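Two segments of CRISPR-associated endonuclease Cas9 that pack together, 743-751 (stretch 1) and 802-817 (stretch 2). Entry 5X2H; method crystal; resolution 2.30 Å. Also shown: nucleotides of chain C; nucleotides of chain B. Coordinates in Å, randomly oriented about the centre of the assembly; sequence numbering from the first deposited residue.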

ATOM      1  N   SER A 743      17.731  18.835   2.108  1.00 37.69           N
ATOM      2  CA  SER A 743      17.869  20.153   2.708  1.00 38.49           C
ATOM      3  C   SER A 743      18.762  21.022   1.834  1.00 40.24           C
ATOM      4  O   SER A 743      19.715  20.537   1.218  1.00 39.04           O
ATOM      5  CB  SER A 743      18.463  20.055   4.113  1.00 36.68           C
ATOM      6  OG  SER A 743      17.525  19.542   5.039  1.00 41.10           O
ATOM      7  N   LEU A 744      18.450  22.314   1.778  1.00 37.47           N
ATOM      8  CA  LEU A 744      19.243  23.262   1.007  1.00 40.07           C
ATOM      9  C   LEU A 744      20.324  23.876   1.885  1.00 40.56           C
ATOM     10  O   LEU A 744      20.027  24.444   2.942  1.00 40.95           O
ATOM     11  CB  LEU A 744      18.363  24.365   0.425  1.00 42.50           C
ATOM     12  CG  LEU A 744      19.137  25.389  -0.403  1.00 41.90           C
ATOM     13  CD1 LEU A 744      19.721  24.721  -1.637  1.00 39.80           C
ATOM     14  CD2 LEU A 744      18.255  26.573  -0.783  1.00 45.31           C
ATOM     15  N   ILE A 745      21.576  23.773   1.442  1.00 39.31           N
ATOM     16  CA  ILE A 745      22.703  24.298   2.198  1.00 40.00           C
ATOM     17  C   ILE A 745      23.599  25.116   1.279  1.00 43.51           C
ATOM     18  O   ILE A 745      23.616  24.940   0.059  1.00 44.41           O
ATOM     19  CB  ILE A 745      23.517  23.180   2.885  1.00 37.37           C
ATOM     20  CG1 ILE A 745      24.172  22.275   1.838  1.00 39.64           C
ATOM     21  CG2 ILE A 745      22.625  22.370   3.825  1.00 31.86           C
ATOM     22  CD1 ILE A 745      25.003  21.147   2.423  1.00 39.40           C
ATOM     23  N   LEU A 746      24.346  26.029   1.895  1.00 46.32           N
ATOM     24  CA  LEU A 746      25.348  26.842   1.220  1.00 45.20           C
ATOM     25  C   LEU A 746      26.708  26.461   1.785  1.00 45.36           C
ATOM     26  O   LEU A 746      26.945  26.620   2.987  1.00 46.41           O
ATOM     27  CB  LEU A 746      25.077  28.332   1.429  1.00 45.47           C
ATOM     28  CG  LEU A 746      26.074  29.309   0.808  1.00 49.36           C
ATOM     29  CD1 LEU A 746      25.769  29.520  -0.669  1.00 51.42           C
ATOM     30  CD2 LEU A 746      26.066  30.626   1.563  1.00 51.80           C
ATOM     31  N   ILE A 747      27.592  25.949   0.929  1.00 44.10           N
ATOM     32  CA  ILE A 747      28.884  25.452   1.381  1.00 45.98           C
ATOM     33  C   ILE A 747      30.000  26.056   0.543  1.00 46.22           C
ATOM     34  O   ILE A 747      29.802  26.475  -0.601  1.00 48.71           O
ATOM     35  CB  ILE A 747      28.978  23.912   1.342  1.00 45.06           C
ATOM     36  CG1 ILE A 747      28.778  23.395  -0.082  1.00 45.98           C
ATOM     37  CG2 ILE A 747      27.972  23.291   2.289  1.00 46.44           C
ATOM     38  CD1 ILE A 747      29.003  21.906  -0.211  1.00 48.03           C
ATOM     39  N   GLN A 748      31.193  26.084   1.135  1.00 43.21           N
ATOM     40  CA  GLN A 748      32.391  26.548   0.451  1.00 45.89           C
ATOM     41  C   GLN A 748      33.600  25.881   1.089  1.00 49.37           C
ATOM     42  O   GLN A 748      33.764  25.930   2.312  1.00 48.86           O
ATOM     43  CB  GLN A 748      32.522  28.074   0.528  1.00 45.18           C
ATOM     44  CG  GLN A 748      33.731  28.630  -0.210  1.00 47.32           C
ATOM     45  CD  GLN A 748      33.881  30.132  -0.034  1.00 54.61           C
ATOM     46  OE1 GLN A 748      33.140  30.756   0.727  1.00 58.07           O
ATOM     47  NE2 GLN A 748      34.840  30.720  -0.741  1.00 54.53           N
ATOM     48  N   THR A 749      34.428  25.249   0.267  1.00 50.30           N
ATOM     49  CA  THR A 749      35.700  24.726   0.732  1.00 53.69           C
ATOM     50  C   THR A 749      36.776  25.798   0.598  1.00 57.07           C
ATOM     51  O   THR A 749      36.576  26.847  -0.021  1.00 60.43           O
ATOM     52  CB  THR A 749      36.098  23.476  -0.051  1.00 53.70           C
ATOM     53  OG1 THR A 749      36.621  23.859  -1.328  1.00 57.93           O
ATOM     54  CG2 THR A 749      34.893  22.575  -0.254  1.00 51.52           C
ATOM     55  N   LYS A 750      37.939  25.520   1.188  1.00 57.21           N
ATOM     56  CA  LYS A 750      39.035  26.482   1.136  1.00 59.64           C
ATOM     57  C   LYS A 750      39.496  26.730  -0.295  1.00 57.79           C
ATOM     58  O   LYS A 750      39.996  27.818  -0.604  1.00 61.86           O
ATOM     59  CB  LYS A 750      40.202  25.992   1.992  1.00 67.22           C
ATOM     60  CG  LYS A 750      40.719  27.011   2.991  1.00 73.11           C
ATOM     61  CD  LYS A 750      40.666  26.451   4.402  1.00 75.96           C
ATOM     62  CE  LYS A 750      41.468  25.163   4.509  1.00 77.18           C
ATOM     63  NZ  LYS A 750      41.156  24.404   5.754  1.00 76.38           N
ATOM     64  N   ASP A 751      39.333  25.748  -1.176  1.00 57.07           N
ATOM     65  CA  ASP A 751      39.754  25.872  -2.565  1.00 63.45           C
ATOM     66  C   ASP A 751      38.696  26.509  -3.458  1.00 62.38           C
ATOM     67  O   ASP A 751      38.953  26.711  -4.649  1.00 62.34           O
ATOM     68  CB  ASP A 751      40.145  24.498  -3.120  1.00 64.65           C
ATOM     69  CG  ASP A 751      41.483  24.012  -2.583  1.00 65.63           C
ATOM     70  OD1 ASP A 751      42.378  24.854  -2.349  1.00 66.92           O
ATOM     71  OD2 ASP A 751      41.640  22.787  -2.391  1.00 65.20           O
ATOM     72  N   SER A 802      31.746  12.703  -0.946  1.00 37.66           N
ATOM     73  CA  SER A 802      32.899  12.659  -0.044  1.00 37.37           C
ATOM     74  C   SER A 802      33.513  14.043   0.162  1.00 39.63           C
ATOM     75  O   SER A 802      34.731  14.223   0.073  1.00 36.65           O
ATOM     76  CB  SER A 802      33.959  11.670  -0.544  1.00 37.68           C
ATOM     77  OG  SER A 802      33.468  10.345  -0.577  1.00 38.72           O
ATOM     78  N   ILE A 803      32.665  15.027   0.452  1.00 36.38           N
ATOM     79  CA  ILE A 803      33.111  16.377   0.781  1.00 37.52           C
ATOM     80  C   ILE A 803      33.221  16.491   2.295  1.00 39.02           C
ATOM     81  O   ILE A 803      32.210  16.415   3.005  1.00 33.71           O
ATOM     82  CB  ILE A 803      32.152  17.438   0.226  1.00 41.20           C
ATOM     83  CG1 ILE A 803      32.019  17.300  -1.283  1.00 47.60           C
ATOM     84  CG2 ILE A 803      32.640  18.840   0.575  1.00 37.89           C
ATOM     85  CD1 ILE A 803      30.887  18.105  -1.820  1.00 51.68           C
ATOM     86  N   GLY A 804      34.443  16.690   2.785  1.00 37.72           N
ATOM     87  CA  GLY A 804      34.652  16.801   4.220  1.00 36.33           C
ATOM     88  C   GLY A 804      33.961  18.024   4.801  1.00 40.85           C
ATOM     89  O   GLY A 804      33.939  19.100   4.200  1.00 43.39           O
ATOM     90  N   ILE A 805      33.388  17.849   5.995  1.00 38.64           N
ATOM     91  CA  ILE A 805      32.673  18.931   6.659  1.00 39.91           C
ATOM     92  C   ILE A 805      33.533  19.667   7.683  1.00 41.47           C
ATOM     93  O   ILE A 805      33.261  20.844   7.964  1.00 43.36           O
ATOM     94  CB  ILE A 805      31.390  18.415   7.348  1.00 39.76           C
ATOM     95  CG1 ILE A 805      31.724  17.770   8.692  1.00 38.98           C
ATOM     96  CG2 ILE A 805      30.673  17.415   6.474  1.00 40.21           C
ATOM     97  CD1 ILE A 805      30.513  17.344   9.479  1.00 40.56           C
ATOM     98  N   GLN A 806      34.560  19.018   8.237  1.00 39.24           N
ATOM     99  CA  GLN A 806      35.222  19.554   9.423  1.00 38.82           C
ATOM    100  C   GLN A 806      35.840  20.921   9.155  1.00 38.40           C
ATOM    101  O   GLN A 806      35.747  21.824   9.993  1.00 41.89           O
ATOM    102  CB  GLN A 806      36.283  18.571   9.921  1.00 40.74           C
ATOM    103  CG  GLN A 806      36.829  18.906  11.299  1.00 49.85           C
ATOM    104  CD  GLN A 806      37.886  17.920  11.765  1.00 56.47           C
ATOM    105  OE1 GLN A 806      37.987  17.617  12.955  1.00 60.62           O
ATOM    106  NE2 GLN A 806      38.681  17.415  10.828  1.00 54.48           N
ATOM    107  N   ASN A 807      36.461  21.098   7.989  1.00 36.81           N
ATOM    108  CA  ASN A 807      37.188  22.322   7.681  1.00 43.70           C
ATOM    109  C   ASN A 807      36.488  23.171   6.628  1.00 44.19           C
ATOM    110  O   ASN A 807      37.138  23.984   5.963  1.00 46.18           O
ATOM    111  CB  ASN A 807      38.613  21.992   7.237  1.00 48.12           C
ATOM    112  CG  ASN A 807      39.397  21.269   8.309  1.00 51.50           C
ATOM    113  OD1 ASN A 807      39.349  21.636   9.483  1.00 52.92           O
ATOM    114  ND2 ASN A 807      40.113  20.222   7.916  1.00 51.37           N
ATOM    115  N   LEU A 808      35.177  23.001   6.464  1.00 39.33           N
ATOM    116  CA  LEU A 808      34.431  23.830   5.527  1.00 41.62           C
ATOM    117  C   LEU A 808      34.532  25.296   5.925  1.00 45.19           C
ATOM    118  O   LEU A 808      34.413  25.646   7.103  1.00 47.00           O
ATOM    119  CB  LEU A 808      32.966  23.397   5.481  1.00 36.61           C
ATOM    120  CG  LEU A 808      32.625  22.150   4.660  1.00 37.02           C
ATOM    121  CD1 LEU A 808      31.139  21.801   4.792  1.00 34.65           C
ATOM    122  CD2 LEU A 808      32.997  22.361   3.206  1.00 36.34           C
ATOM    123  N   LYS A 809      34.769  26.156   4.933  1.00 42.54           N
ATOM    124  CA  LYS A 809      34.856  27.585   5.207  1.00 46.12           C
ATOM    125  C   LYS A 809      33.473  28.188   5.419  1.00 44.38           C
ATOM    126  O   LYS A 809      33.300  29.077   6.261  1.00 43.68           O
ATOM    127  CB  LYS A 809      35.597  28.286   4.067  1.00 46.55           C
ATOM    128  CG  LYS A 809      35.667  29.791   4.203  1.00 52.70           C
ATOM    129  CD  LYS A 809      36.482  30.410   3.073  1.00 58.11           C
ATOM    130  CE  LYS A 809      36.472  31.926   3.156  1.00 61.74           C
ATOM    131  NZ  LYS A 809      37.342  32.543   2.114  1.00 69.65           N
ATOM    132  N   VAL A 810      32.478  27.712   4.673  1.00 42.65           N
ATOM    133  CA  VAL A 810      31.090  28.143   4.813  1.00 44.52           C
ATOM    134  C   VAL A 810      30.214  26.899   4.894  1.00 43.48           C
ATOM    135  O   VAL A 810      30.384  25.963   4.105  1.00 42.64           O
ATOM    136  CB  VAL A 810      30.646  29.046   3.645  1.00 43.40           C
ATOM    137  CG1 VAL A 810      29.143  29.298   3.698  1.00 42.04           C
ATOM    138  CG2 VAL A 810      31.409  30.359   3.671  1.00 43.14           C
ATOM    139  N   PHE A 811      29.288  26.884   5.852  1.00 41.86           N
ATOM    140  CA  PHE A 811      28.378  25.750   6.034  1.00 40.77           C
ATOM    141  C   PHE A 811      27.115  26.308   6.692  1.00 41.53           C
ATOM    142  O   PHE A 811      27.027  26.394   7.919  1.00 39.93           O
ATOM    143  CB  PHE A 811      29.020  24.650   6.868  1.00 40.99           C
ATOM    144  CG  PHE A 811      28.322  23.322   6.773  1.00 39.27           C
ATOM    145  CD1 PHE A 811      27.264  23.136   5.898  1.00 39.07           C
ATOM    146  CD2 PHE A 811      28.719  22.257   7.567  1.00 41.19           C
ATOM    147  CE1 PHE A 811      26.619  21.912   5.814  1.00 41.01           C
ATOM    148  CE2 PHE A 811      28.078  21.029   7.486  1.00 39.76           C
ATOM    149  CZ  PHE A 811      27.027  20.858   6.607  1.00 38.26           C
ATOM    150  N   GLU A 812      26.148  26.696   5.857  1.00 45.51           N
ATOM    151  CA  GLU A 812      24.944  27.384   6.302  1.00 47.97           C
ATOM    152  C   GLU A 812      23.712  26.693   5.735  1.00 44.72           C
ATOM    153  O   GLU A 812      23.743  26.143   4.633  1.00 47.49           O
ATOM    154  CB  GLU A 812      24.948  28.857   5.868  1.00 56.38           C
ATOM    155  CG  GLU A 812      26.211  29.628   6.231  1.00 65.05           C
ATOM    156  CD  GLU A 812      26.116  30.318   7.577  1.00 70.18           C
ATOM    157  OE1 GLU A 812      24.986  30.494   8.083  1.00 71.95           O
ATOM    158  OE2 GLU A 812      27.174  30.688   8.131  1.00 71.78           O
ATOM    159  N   LYS A 813      22.618  26.740   6.491  1.00 40.55           N
ATOM    160  CA  LYS A 813      21.367  26.116   6.085  1.00 41.77           C
ATOM    161  C   LYS A 813      20.426  27.158   5.496  1.00 42.11           C
ATOM    162  O   LYS A 813      20.325  28.278   6.004  1.00 42.40           O
ATOM    163  CB  LYS A 813      20.691  25.408   7.264  1.00 41.26           C
ATOM    164  CG  LYS A 813      19.389  24.690   6.897  1.00 41.81           C
ATOM    165  CD  LYS A 813      18.702  24.080   8.113  1.00 37.57           C
ATOM    166  CE  LYS A 813      17.495  23.249   7.696  1.00 44.13           C
ATOM    167  NZ  LYS A 813      16.804  22.617   8.859  1.00 47.15           N
ATOM    168  N   TYR A 814      19.750  26.786   4.412  1.00 42.14           N
ATOM    169  CA  TYR A 814      18.746  27.623   3.771  1.00 42.48           C
ATOM    170  C   TYR A 814      17.457  26.826   3.611  1.00 43.34           C
ATOM    171  O   TYR A 814      17.400  25.627   3.902  1.00 37.88           O
ATOM    172  CB  TYR A 814      19.232  28.140   2.411  1.00 41.27           C
ATOM    173  CG  TYR A 814      20.184  29.309   2.505  1.00 45.33           C
ATOM    174  CD1 TYR A 814      21.471  29.147   3.003  1.00 46.31           C
ATOM    175  CD2 TYR A 814      19.799  30.575   2.088  1.00 47.47           C
ATOM    176  CE1 TYR A 814      22.344  30.218   3.089  1.00 47.45           C
ATOM    177  CE2 TYR A 814      20.662  31.649   2.168  1.00 46.93           C
ATOM    178  CZ  TYR A 814      21.931  31.467   2.670  1.00 49.18           C
ATOM    179  OH  TYR A 814      22.793  32.538   2.751  1.00 53.59           O
ATOM    180  N   ILE A 815      16.416  27.508   3.139  1.00 45.47           N
ATOM    181  CA  ILE A 815      15.089  26.923   2.979  1.00 46.32           C
ATOM    182  C   ILE A 815      14.558  27.289   1.600  1.00 47.04           C
ATOM    183  O   ILE A 815      14.603  28.460   1.204  1.00 51.27           O
ATOM    184  CB  ILE A 815      14.121  27.409   4.076  1.00 48.04           C
ATOM    185  CG1 ILE A 815      14.599  26.954   5.457  1.00 45.86           C
ATOM    186  CG2 ILE A 815      12.708  26.915   3.805  1.00 45.82           C
ATOM    187  CD1 ILE A 815      14.604  25.456   5.632  1.00 45.25           C
ATOM    188  N   VAL A 816      14.056  26.294   0.871  1.00 45.10           N
ATOM    189  CA  VAL A 816      13.445  26.500  -0.438  1.00 51.34           C
ATOM    190  C   VAL A 816      11.932  26.497  -0.280  1.00 50.70           C
ATOM    191  O   VAL A 816      11.371  25.623   0.393  1.00 46.44           O
ATOM    192  CB  VAL A 816      13.871  25.414  -1.441  1.00 55.81           C
ATOM    193  CG1 VAL A 816      13.837  25.959  -2.865  1.00 57.12           C
ATOM    194  CG2 VAL A 816      15.229  24.866  -1.099  1.00 61.08           C
ATOM    195  N   SER A 817      11.269  27.463  -0.908  1.00 51.95           N
ATOM    196  CA  SER A 817       9.821  27.425  -1.012  1.00 50.90           C
ATOM    197  C   SER A 817       9.424  26.469  -2.137  1.00 49.41           C
ATOM    198  O   SER A 817      10.269  25.932  -2.857  1.00 52.22           O
ATOM    199  CB  SER A 817       9.264  28.826  -1.244  1.00 54.44           C
ATOM    200  OG  SER A 817       9.528  29.267  -2.563  1.00 56.38           O
TER
ATOM    201  P    DT C   2      37.949  17.561   0.590  1.00 54.56           P
ATOM    202  OP1  DT C   2      38.199  18.607  -0.427  1.00 59.43           O
ATOM    203  OP2  DT C   2      36.637  17.495   1.275  1.00 50.39           O
ATOM    204  O5'  DT C   2      38.227  16.138  -0.077  1.00 54.51           O
ATOM    205  C5'  DT C   2      37.395  15.670  -1.122  1.00 52.16           C
ATOM    206  C4'  DT C   2      38.184  14.797  -2.074  1.00 50.49           C
ATOM    207  O4'  DT C   2      38.842  13.742  -1.327  1.00 48.28           O
ATOM    208  C3'  DT C   2      37.358  14.087  -3.130  1.00 52.17           C
ATOM    209  O3'  DT C   2      38.153  13.870  -4.279  1.00 49.80           O
ATOM    210  C2'  DT C   2      37.008  12.777  -2.435  1.00 45.16           C
ATOM    211  C1'  DT C   2      38.303  12.486  -1.687  1.00 46.02           C
ATOM    212  N1   DT C   2      38.118  11.688  -0.443  1.00 45.73           N
ATOM    213  C2   DT C   2      38.411  10.341  -0.452  1.00 46.07           C
ATOM    214  O2   DT C   2      38.809   9.748  -1.439  1.00 47.14           O
ATOM    215  N3   DT C   2      38.215   9.706   0.743  1.00 43.67           N
ATOM    216  C4   DT C   2      37.768  10.270   1.923  1.00 44.56           C
ATOM    217  O4   DT C   2      37.628   9.615   2.949  1.00 43.12           O
ATOM    218  C5   DT C   2      37.482  11.685   1.864  1.00 46.86           C
ATOM    219  C7   DT C   2      36.989  12.408   3.084  1.00 41.72           C
ATOM    220  C6   DT C   2      37.672  12.317   0.698  1.00 44.04           C
ATOM    221  P     C B  77       8.902  28.650   2.762  1.00 55.67           P
ATOM    222  OP1   C B  77       9.969  29.487   2.157  1.00 54.45           O
ATOM    223  OP2   C B  77       7.692  28.339   1.960  1.00 55.90           O
ATOM    224  O5'   C B  77       9.532  27.258   3.198  1.00 54.65           O
ATOM    225  C5'   C B  77       8.733  26.089   3.286  1.00 50.48           C
ATOM    226  C4'   C B  77       9.499  24.984   3.960  1.00 51.70           C
ATOM    227  O4'   C B  77       9.912  25.417   5.272  1.00 53.65           O
ATOM    228  C3'   C B  77       8.751  23.684   4.206  1.00 51.02           C
ATOM    229  O3'   C B  77       8.772  22.858   3.054  1.00 48.51           O
ATOM    230  C2'   C B  77       9.500  23.071   5.388  1.00 52.00           C
ATOM    231  O2'   C B  77      10.619  22.326   4.935  1.00 50.40           O
ATOM    232  C1'   C B  77      10.018  24.309   6.131  1.00 54.46           C
ATOM    233  N1    C B  77       9.307  24.607   7.395  1.00 52.99           N
ATOM    234  C2    C B  77       9.695  23.916   8.544  1.00 52.63           C
ATOM    235  O2    C B  77      10.587  23.057   8.455  1.00 53.36           O
ATOM    236  N3    C B  77       9.083  24.189   9.716  1.00 51.40           N
ATOM    237  C4    C B  77       8.134  25.124   9.765  1.00 52.02           C
ATOM    238  N4    C B  77       7.557  25.354  10.946  1.00 53.87           N
ATOM    239  C5    C B  77       7.725  25.853   8.609  1.00 50.08           C
ATOM    240  C6    C B  77       8.341  25.571   7.455  1.00 50.73           C
ATOM    241  P    DG C   3      37.506  13.229  -5.597  1.00 56.34           P
ATOM    242  OP1  DG C   3      38.378  13.610  -6.733  1.00 55.93           O
ATOM    243  OP2  DG C   3      36.060  13.556  -5.618  1.00 60.60           O
ATOM    244  O5'  DG C   3      37.617  11.654  -5.355  1.00 53.98           O
ATOM    245  C5'  DG C   3      38.875  11.014  -5.446  1.00 53.69           C
ATOM    246  C4'  DG C   3      38.701   9.530  -5.700  1.00 53.78           C
ATOM    247  O4'  DG C   3      38.419   8.851  -4.449  1.00 50.58           O
ATOM    248  C3'  DG C   3      37.558   9.166  -6.650  1.00 56.91           C
ATOM    249  O3'  DG C   3      37.982   8.128  -7.525  1.00 61.49           O
ATOM    250  C2'  DG C   3      36.454   8.695  -5.702  1.00 50.40           C
ATOM    251  C1'  DG C   3      37.266   8.052  -4.591  1.00 49.07           C
ATOM    252  N9   DG C   3      36.582   8.014  -3.301  1.00 47.74           N
ATOM    253  C8   DG C   3      35.897   9.039  -2.693  1.00 44.98           C
ATOM    254  N7   DG C   3      35.408   8.715  -1.530  1.00 42.06           N
ATOM    255  C5   DG C   3      35.795   7.393  -1.353  1.00 42.29           C
ATOM    256  C6   DG C   3      35.556   6.509  -0.275  1.00 42.14           C
ATOM    257  O6   DG C   3      34.929   6.724   0.771  1.00 41.84           O
ATOM    258  N1   DG C   3      36.130   5.258  -0.500  1.00 44.19           N
ATOM    259  C2   DG C   3      36.846   4.912  -1.623  1.00 45.28           C
ATOM    260  N2   DG C   3      37.327   3.660  -1.664  1.00 45.75           N
ATOM    261  N3   DG C   3      37.074   5.731  -2.636  1.00 43.47           N
ATOM    262  C4   DG C   3      36.520   6.950  -2.433  1.00 44.35           C
HETATM  263  O   HOH W   1      16.303  23.235   3.794  1.00 37.65           O

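The apolar centre of this contact lies on both faces of a pair of antiparallel strands, in which strand 744-748 runs against strand 810-816 at 175°. On one face Ile-745 and Ile-747 meet the ring of Phe-811. Ile-747 CG2 lies 3.7 Å from Phe-811 CD1, and Ile-745 CD1 lies 3.8 Å from Phe-811 CE1, so a single flat ring serves two neighbours, every second residue of the opposing strand, whose side chains share its face. Beta-branched isoleucine suits such a place, because it favours extended backbone and carries apolar branches close to the main chain. Leu-808 extends this patch, its CD1 reaching to 4.3 Å from Ile-747 CG2.

The other face carries Leu-744, Leu-746 and Gln-748 against Val-810, Glu-812 and Tyr-814. Here the packing is diagonal as well as direct: Leu-746 CB approaches Tyr-814 CE1 at 3.7 Å, while Leu-746 CD2 sits 4.0 Å from Val-810 CG1. Leu-744 CD2 touches Tyr-814 CB at 3.7 Å and reaches on to Val-816 CG2 at 3.5 Å. Leucine branches at CG, so its methyls stand off the backbone and can meet neighbours beyond the directly paired residue, as Leu-744 CD2 does.

Beneath these side chains, the backbones satisfy one another's polar groups. Leu-746 and Glu-812 form a reciprocal pair: Leu-746 N donates to Glu-812 O at 2.8 Å, and Glu-812 N returns a bond to Leu-746 O at 3.0 Å. Gln-748 and Val-810 repeat the pattern with longer bonds, 3.1 Å from Gln-748 N to Val-810 O and 3.2 Å from Val-810 N to Gln-748 O. Between these pairs, Ile-747 CA comes within 3.2 Å of Val-810 O in a CA-H...O contact. Toward residue 744, Tyr-814 N donates to Leu-744 O at 2.8 Å, but the return link passes through a water, which accepts from Leu-744 N at 3.1 Å and donates to Tyr-814 O at 2.6 Å.

At the other end, Gln-748 O also accepts from Lys-809 N at 2.8 Å, as the chain enters its strand from the type I turn of Ile-805 to Leu-808. Lys-809 is fully extended, and its aliphatic CD lies 4.1 Å from Gln-748 CD; a long methylene chain can cover a neighbour while its ammonium group stays in solvent. Lys-750 differs: its chain is bent, and its end comes near stretch 2, NZ lying 3.8 Å from Asn-807 CB, a contact without a hydrogen bond. Glu-812 turns its carboxylate away from stretch 1, and OE1 is hydrogen-bonded elsewhere in the structure.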